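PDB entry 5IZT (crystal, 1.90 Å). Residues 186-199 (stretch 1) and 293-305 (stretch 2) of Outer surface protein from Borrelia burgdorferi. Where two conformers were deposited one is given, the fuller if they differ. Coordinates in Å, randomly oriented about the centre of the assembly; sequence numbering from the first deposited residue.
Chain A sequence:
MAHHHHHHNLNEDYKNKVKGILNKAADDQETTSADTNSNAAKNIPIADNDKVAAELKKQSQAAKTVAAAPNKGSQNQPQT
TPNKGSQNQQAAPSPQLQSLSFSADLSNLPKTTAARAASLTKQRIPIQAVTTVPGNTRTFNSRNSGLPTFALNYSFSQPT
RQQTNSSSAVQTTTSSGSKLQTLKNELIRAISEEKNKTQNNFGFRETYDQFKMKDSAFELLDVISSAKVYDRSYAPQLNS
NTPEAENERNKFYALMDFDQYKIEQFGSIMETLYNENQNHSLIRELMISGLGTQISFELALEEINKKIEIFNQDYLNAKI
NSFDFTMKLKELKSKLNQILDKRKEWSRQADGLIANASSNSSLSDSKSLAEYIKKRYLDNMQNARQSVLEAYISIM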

# COMPACT_ATOMS: atom_id res chain seq x y z
N GLU A 186 -8.71 -19.15 -11.93
CA GLU A 186 -9.13 -18.48 -10.71
C GLU A 186 -8.04 -17.54 -10.21
O GLU A 186 -8.33 -16.43 -9.74
CB GLU A 186 -9.51 -19.54 -9.67
CG GLU A 186 -8.96 -19.37 -8.28
CD GLU A 186 -9.10 -20.65 -7.45
OE1 GLU A 186 -10.11 -21.37 -7.64
OE2 GLU A 186 -8.20 -20.94 -6.63
N LEU A 187 -6.77 -17.94 -10.35
CA LEU A 187 -5.68 -17.05 -9.94
C LEU A 187 -5.56 -15.85 -10.87
O LEU A 187 -5.36 -14.71 -10.42
CB LEU A 187 -4.36 -17.82 -9.87
CG LEU A 187 -3.18 -17.04 -9.29
CD1 LEU A 187 -3.52 -16.49 -7.90
CD2 LEU A 187 -1.92 -17.92 -9.27
N ILE A 188 -5.70 -16.08 -12.18
CA ILE A 188 -5.69 -14.97 -13.14
C ILE A 188 -6.82 -13.99 -12.84
O ILE A 188 -6.62 -12.76 -12.87
CB ILE A 188 -5.77 -15.52 -14.58
CG1 ILE A 188 -4.50 -16.30 -14.92
CG2 ILE A 188 -6.01 -14.38 -15.59
CD1 ILE A 188 -4.62 -17.15 -16.16
N ARG A 189 -8.01 -14.51 -12.56
CA ARG A 189 -9.15 -13.66 -12.21
C ARG A 189 -8.87 -12.85 -10.94
O ARG A 189 -9.19 -11.66 -10.86
CB ARG A 189 -10.39 -14.54 -12.03
CG ARG A 189 -11.74 -13.86 -12.19
CD ARG A 189 -12.85 -14.91 -12.41
NE ARG A 189 -12.80 -16.00 -11.42
CZ ARG A 189 -12.37 -17.24 -11.66
NH1 ARG A 189 -11.96 -17.59 -12.87
NH2 ARG A 189 -12.38 -18.13 -10.68
N ALA A 190 -8.27 -13.49 -9.93
CA ALA A 190 -8.04 -12.80 -8.66
C ALA A 190 -7.07 -11.63 -8.83
O ALA A 190 -7.28 -10.56 -8.26
CB ALA A 190 -7.51 -13.78 -7.62
N ILE A 191 -6.01 -11.83 -9.61
CA ILE A 191 -5.04 -10.77 -9.88
C ILE A 191 -5.71 -9.63 -10.64
O ILE A 191 -5.51 -8.44 -10.32
CB ILE A 191 -3.84 -11.33 -10.66
CG1 ILE A 191 -3.05 -12.34 -9.83
CG2 ILE A 191 -2.97 -10.18 -11.21
CD1 ILE A 191 -2.28 -11.73 -8.66
N SER A 192 -6.49 -9.97 -11.66
CA SER A 192 -7.20 -8.97 -12.45
C SER A 192 -8.16 -8.16 -11.58
O SER A 192 -8.27 -6.94 -11.73
CB SER A 192 -7.94 -9.67 -13.59
OG SER A 192 -8.67 -8.74 -14.36
N GLU A 193 -8.88 -8.83 -10.68
CA GLU A 193 -9.76 -8.11 -9.76
C GLU A 193 -8.98 -7.14 -8.89
O GLU A 193 -9.44 -6.01 -8.64
CB GLU A 193 -10.54 -9.10 -8.89
CG GLU A 193 -11.69 -9.81 -9.60
CD GLU A 193 -12.33 -10.89 -8.73
OE1 GLU A 193 -11.99 -10.96 -7.53
OE2 GLU A 193 -13.15 -11.67 -9.26
N GLU A 194 -7.81 -7.54 -8.42
CA GLU A 194 -7.03 -6.67 -7.55
C GLU A 194 -6.40 -5.51 -8.32
O GLU A 194 -6.37 -4.38 -7.82
CB GLU A 194 -5.96 -7.47 -6.82
CG GLU A 194 -6.53 -8.43 -5.81
CD GLU A 194 -7.33 -7.70 -4.74
OE1 GLU A 194 -6.93 -6.57 -4.35
OE2 GLU A 194 -8.36 -8.24 -4.31
N LYS A 195 -5.88 -5.77 -9.53
CA LYS A 195 -5.35 -4.69 -10.35
C LYS A 195 -6.41 -3.64 -10.62
O LYS A 195 -6.12 -2.44 -10.57
CB LYS A 195 -4.81 -5.22 -11.68
CG LYS A 195 -3.60 -6.12 -11.58
CD LYS A 195 -3.20 -6.64 -12.96
CE LYS A 195 -2.49 -5.57 -13.78
NZ LYS A 195 -1.10 -5.37 -13.31
N ASN A 196 -7.65 -4.08 -10.91
CA ASN A 196 -8.72 -3.14 -11.18
C ASN A 196 -8.98 -2.22 -9.98
O ASN A 196 -9.25 -1.03 -10.16
CB ASN A 196 -10.01 -3.86 -11.56
CG ASN A 196 -11.07 -2.91 -12.10
OD1 ASN A 196 -12.09 -2.66 -11.44
ND2 ASN A 196 -10.82 -2.34 -13.28
N LYS A 197 -8.88 -2.76 -8.76
CA LYS A 197 -9.14 -1.95 -7.57
C LYS A 197 -8.02 -0.97 -7.27
O LYS A 197 -8.23 -0.05 -6.47
CB LYS A 197 -9.38 -2.85 -6.36
CG LYS A 197 -10.75 -3.46 -6.34
CD LYS A 197 -11.00 -4.19 -5.05
CE LYS A 197 -10.16 -5.44 -4.96
NZ LYS A 197 -10.45 -6.23 -3.72
N THR A 198 -6.83 -1.15 -7.84
CA THR A 198 -5.78 -0.16 -7.61
C THR A 198 -6.00 1.12 -8.41
O THR A 198 -5.27 2.09 -8.21
CB THR A 198 -4.40 -0.73 -7.97
OG1 THR A 198 -4.31 -0.88 -9.40
CG2 THR A 198 -4.19 -2.08 -7.32
N GLN A 199 -7.00 1.16 -9.27
CA GLN A 199 -7.31 2.37 -10.01
C GLN A 199 -8.52 3.08 -9.41
O GLN A 199 -9.41 2.46 -8.83
CB GLN A 199 -7.56 2.07 -11.49
CG GLN A 199 -6.56 1.09 -12.09
CD GLN A 199 -5.14 1.63 -12.03
OE1 GLN A 199 -4.84 2.69 -12.60
NE2 GLN A 199 -4.26 0.93 -11.32
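Stretch 2 (293-305) TQISFELALEEIN

The contact between the two stretches is centred on Ile191 and Leu301, whose CA atoms, 6.1 Å apart, mark the point of closest backbone register. In both residues the CA-to-CB bond points toward the other stretch, and each residue is buried. Ile191 adopts the m,m rotamer, which brings its CD1 to 3.9 Å from CD2 of Leu301 and to 3.7 Å from CG2 of Ile304. Its other branch lies against the backbone of stretch 2, with CG2 of Ile191 3.7 Å from the carbonyl O of Leu301. Leu301, in the m,t rotamer, reaches past Ile191 along stretch 1: its CD2 lies 3.9 Å from CB of Glu194, and its CD1 packs 4.0 Å from the backbone N of Lys195 and 4.2 Å from CG2 of Thr198. One leucine thus touches four residues spread over two turns of stretch 1.

Stretch 2 is helical throughout, part of a longer helix that extends beyond it at both ends, and its i to i+4 backbone hydrogen bonds run from Phe297 N to Thr293 O through Asn305 N to Leu301 O, with one weak link, Glu302 N to Glu298 O at 3.4 Å. It runs roughly antiparallel to the helix of stretch 1, with 151° between their N-to-C directions, a signed crossing angle of -151° and a closest axial approach of 10.0 Å. This direction pairs the later residues of stretch 2 with the earlier residues of stretch 1. Beyond Ile191, therefore, Ile304 meets Leu187, but loosely, with 4.4 Å between CG2 of Ile304 and CD2 of Leu187.

In the other direction the contact continues to Phe297. Its CA-to-CB bond points sideways, but the t rotamer carries the ring nearer stretch 1, where two residues meet its edge close to the ring plane: OE1 of Glu194 is 3.8 Å from CZ of Phe297, and CG2 of Thr198 is 4.2 Å from CE2 of Phe297. The carboxylate of Glu194 is also held within its own stretch by a salt bridge from Lys197 NZ to Glu194 OE2 at 3.0 Å.

Thr198 leads to the polar edge. Its CB lies 3.8 Å from OE2 of Glu298, an oxygen that also accepts a 3.0 Å hydrogen bond from NE2 of Gln294, one turn earlier in the helix. A water joins the same carboxylate to stretch 1, donating to Glu298 OE2 at 2.6 Å and to Thr198 O at 2.8 Å.

The direct hydrogen bond between the stretches is a salt bridge, Lys195 NZ to Glu302 OE1 at 2.7 Å. The CA-to-CB bond of Lys195 points sideways and that of Glu302 away overall, although CB of Glu302 still touches stretch 1; in both residues the end of the side chain comes nearer the other stretch. A second water accepts from Lys195 NZ at 3.1 Å and donates to Glu298 O at 2.8 Å, tying the ammonium group to the backbone as well. Further along this helix, Asn305 approaches Ile191, CG to CG2 at 4.2 Å, and a third water donates to Asn305 OD1 at 2.9 Å and to Ile188 O at 3.0 Å.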

# COMPACT_ATOMS: atom_id res chain seq x y z
N THR A 293 4.20 0.10 0.95
CA THR A 293 3.26 -1.01 0.96
C THR A 293 2.49 -1.09 -0.35
O THR A 293 2.37 -2.16 -0.96
CB THR A 293 2.28 -0.87 2.12
OG1 THR A 293 2.98 -1.00 3.35
CG2 THR A 293 1.17 -1.93 2.07
N GLN A 294 1.94 0.04 -0.79
CA GLN A 294 1.13 0.02 -2.01
C GLN A 294 2.00 -0.22 -3.24
O GLN A 294 1.60 -0.93 -4.17
CB GLN A 294 0.34 1.32 -2.15
CG GLN A 294 -0.64 1.33 -3.33
CD GLN A 294 -1.79 0.36 -3.15
OE1 GLN A 294 -2.09 -0.06 -2.03
NE2 GLN A 294 -2.44 -0.02 -4.25
N ILE A 295 3.21 0.37 -3.26
CA ILE A 295 4.06 0.21 -4.43
C ILE A 295 4.45 -1.25 -4.60
O ILE A 295 4.35 -1.81 -5.69
CB ILE A 295 5.29 1.12 -4.32
CG1 ILE A 295 4.85 2.60 -4.46
CG2 ILE A 295 6.32 0.72 -5.37
CD1 ILE A 295 5.94 3.62 -4.09
N SER A 296 4.91 -1.87 -3.51
CA SER A 296 5.29 -3.28 -3.59
C SER A 296 4.10 -4.16 -3.93
O SER A 296 4.24 -5.14 -4.67
CB SER A 296 5.91 -3.76 -2.28
OG SER A 296 7.20 -3.20 -2.07
N PHE A 297 2.94 -3.87 -3.34
CA PHE A 297 1.72 -4.62 -3.63
C PHE A 297 1.42 -4.61 -5.13
O PHE A 297 1.18 -5.67 -5.73
CB PHE A 297 0.55 -4.01 -2.83
CG PHE A 297 -0.78 -4.62 -3.12
CD1 PHE A 297 -1.14 -5.85 -2.57
CD2 PHE A 297 -1.69 -3.96 -3.92
CE1 PHE A 297 -2.40 -6.40 -2.82
CE2 PHE A 297 -2.95 -4.51 -4.18
CZ PHE A 297 -3.30 -5.73 -3.64
N GLU A 298 1.45 -3.44 -5.76
CA GLU A 298 1.13 -3.36 -7.18
C GLU A 298 2.18 -4.07 -8.04
O GLU A 298 1.84 -4.70 -9.05
CB GLU A 298 0.98 -1.90 -7.61
CG GLU A 298 -0.26 -1.22 -7.02
CD GLU A 298 -0.43 0.23 -7.44
OE1 GLU A 298 0.22 0.68 -8.41
OE2 GLU A 298 -1.23 0.94 -6.79
N LEU A 299 3.46 -3.95 -7.68
CA LEU A 299 4.50 -4.66 -8.43
C LEU A 299 4.34 -6.17 -8.28
O LEU A 299 4.59 -6.93 -9.23
CB LEU A 299 5.89 -4.20 -7.97
CG LEU A 299 6.35 -2.78 -8.34
CD1 LEU A 299 7.58 -2.42 -7.55
CD2 LEU A 299 6.63 -2.67 -9.85
N ALA A 300 3.92 -6.63 -7.11
CA ALA A 300 3.75 -8.06 -6.87
C ALA A 300 2.60 -8.62 -7.69
O ALA A 300 2.67 -9.75 -8.19
CB ALA A 300 3.55 -8.32 -5.38
N LEU A 301 1.52 -7.85 -7.84
CA LEU A 301 0.42 -8.32 -8.69
C LEU A 301 0.92 -8.58 -10.11
O LEU A 301 0.70 -9.66 -10.66
CB LEU A 301 -0.71 -7.29 -8.70
CG LEU A 301 -1.41 -7.04 -7.36
CD1 LEU A 301 -2.38 -5.89 -7.55
CD2 LEU A 301 -2.14 -8.29 -6.84
N GLU A 302 1.66 -7.63 -10.69
CA GLU A 302 2.15 -7.83 -12.05
C GLU A 302 3.16 -8.98 -12.13
O GLU A 302 3.20 -9.70 -13.13
CB GLU A 302 2.76 -6.54 -12.60
CG GLU A 302 3.02 -6.57 -14.11
CD GLU A 302 1.86 -7.14 -14.93
OE1 GLU A 302 0.69 -6.75 -14.72
OE2 GLU A 302 2.13 -7.97 -15.83
N GLU A 303 3.99 -9.14 -11.10
CA GLU A 303 4.97 -10.22 -11.10
C GLU A 303 4.28 -11.59 -11.07
O GLU A 303 4.70 -12.51 -11.79
CB GLU A 303 5.91 -10.06 -9.90
CG GLU A 303 7.13 -10.97 -9.92
CD GLU A 303 8.10 -10.67 -11.05
OE1 GLU A 303 8.25 -9.48 -11.41
OE2 GLU A 303 8.72 -11.63 -11.56
N ILE A 304 3.23 -11.74 -10.27
CA ILE A 304 2.47 -12.99 -10.24
C ILE A 304 1.87 -13.27 -11.61
O ILE A 304 1.95 -14.39 -12.13
CB ILE A 304 1.38 -12.95 -9.15
CG1 ILE A 304 2.02 -12.90 -7.76
CG2 ILE A 304 0.44 -14.15 -9.29
CD1 ILE A 304 1.02 -12.64 -6.63
N ASN A 305 1.24 -12.25 -12.21
CA ASN A 305 0.68 -12.39 -13.56
C ASN A 305 1.74 -12.86 -14.55
O ASN A 305 1.50 -13.78 -15.35
CB ASN A 305 0.10 -11.04 -14.00
CG ASN A 305 -1.15 -11.19 -14.85
OD1 ASN A 305 -1.83 -12.21 -14.81
ND2 ASN A 305 -1.46 -10.15 -15.61
O HOH W 1 -4.62 -11.40 -14.59
O HOH W 2 -0.39 -4.11 -10.59
O HOH W 3 -2.67 2.90 -7.60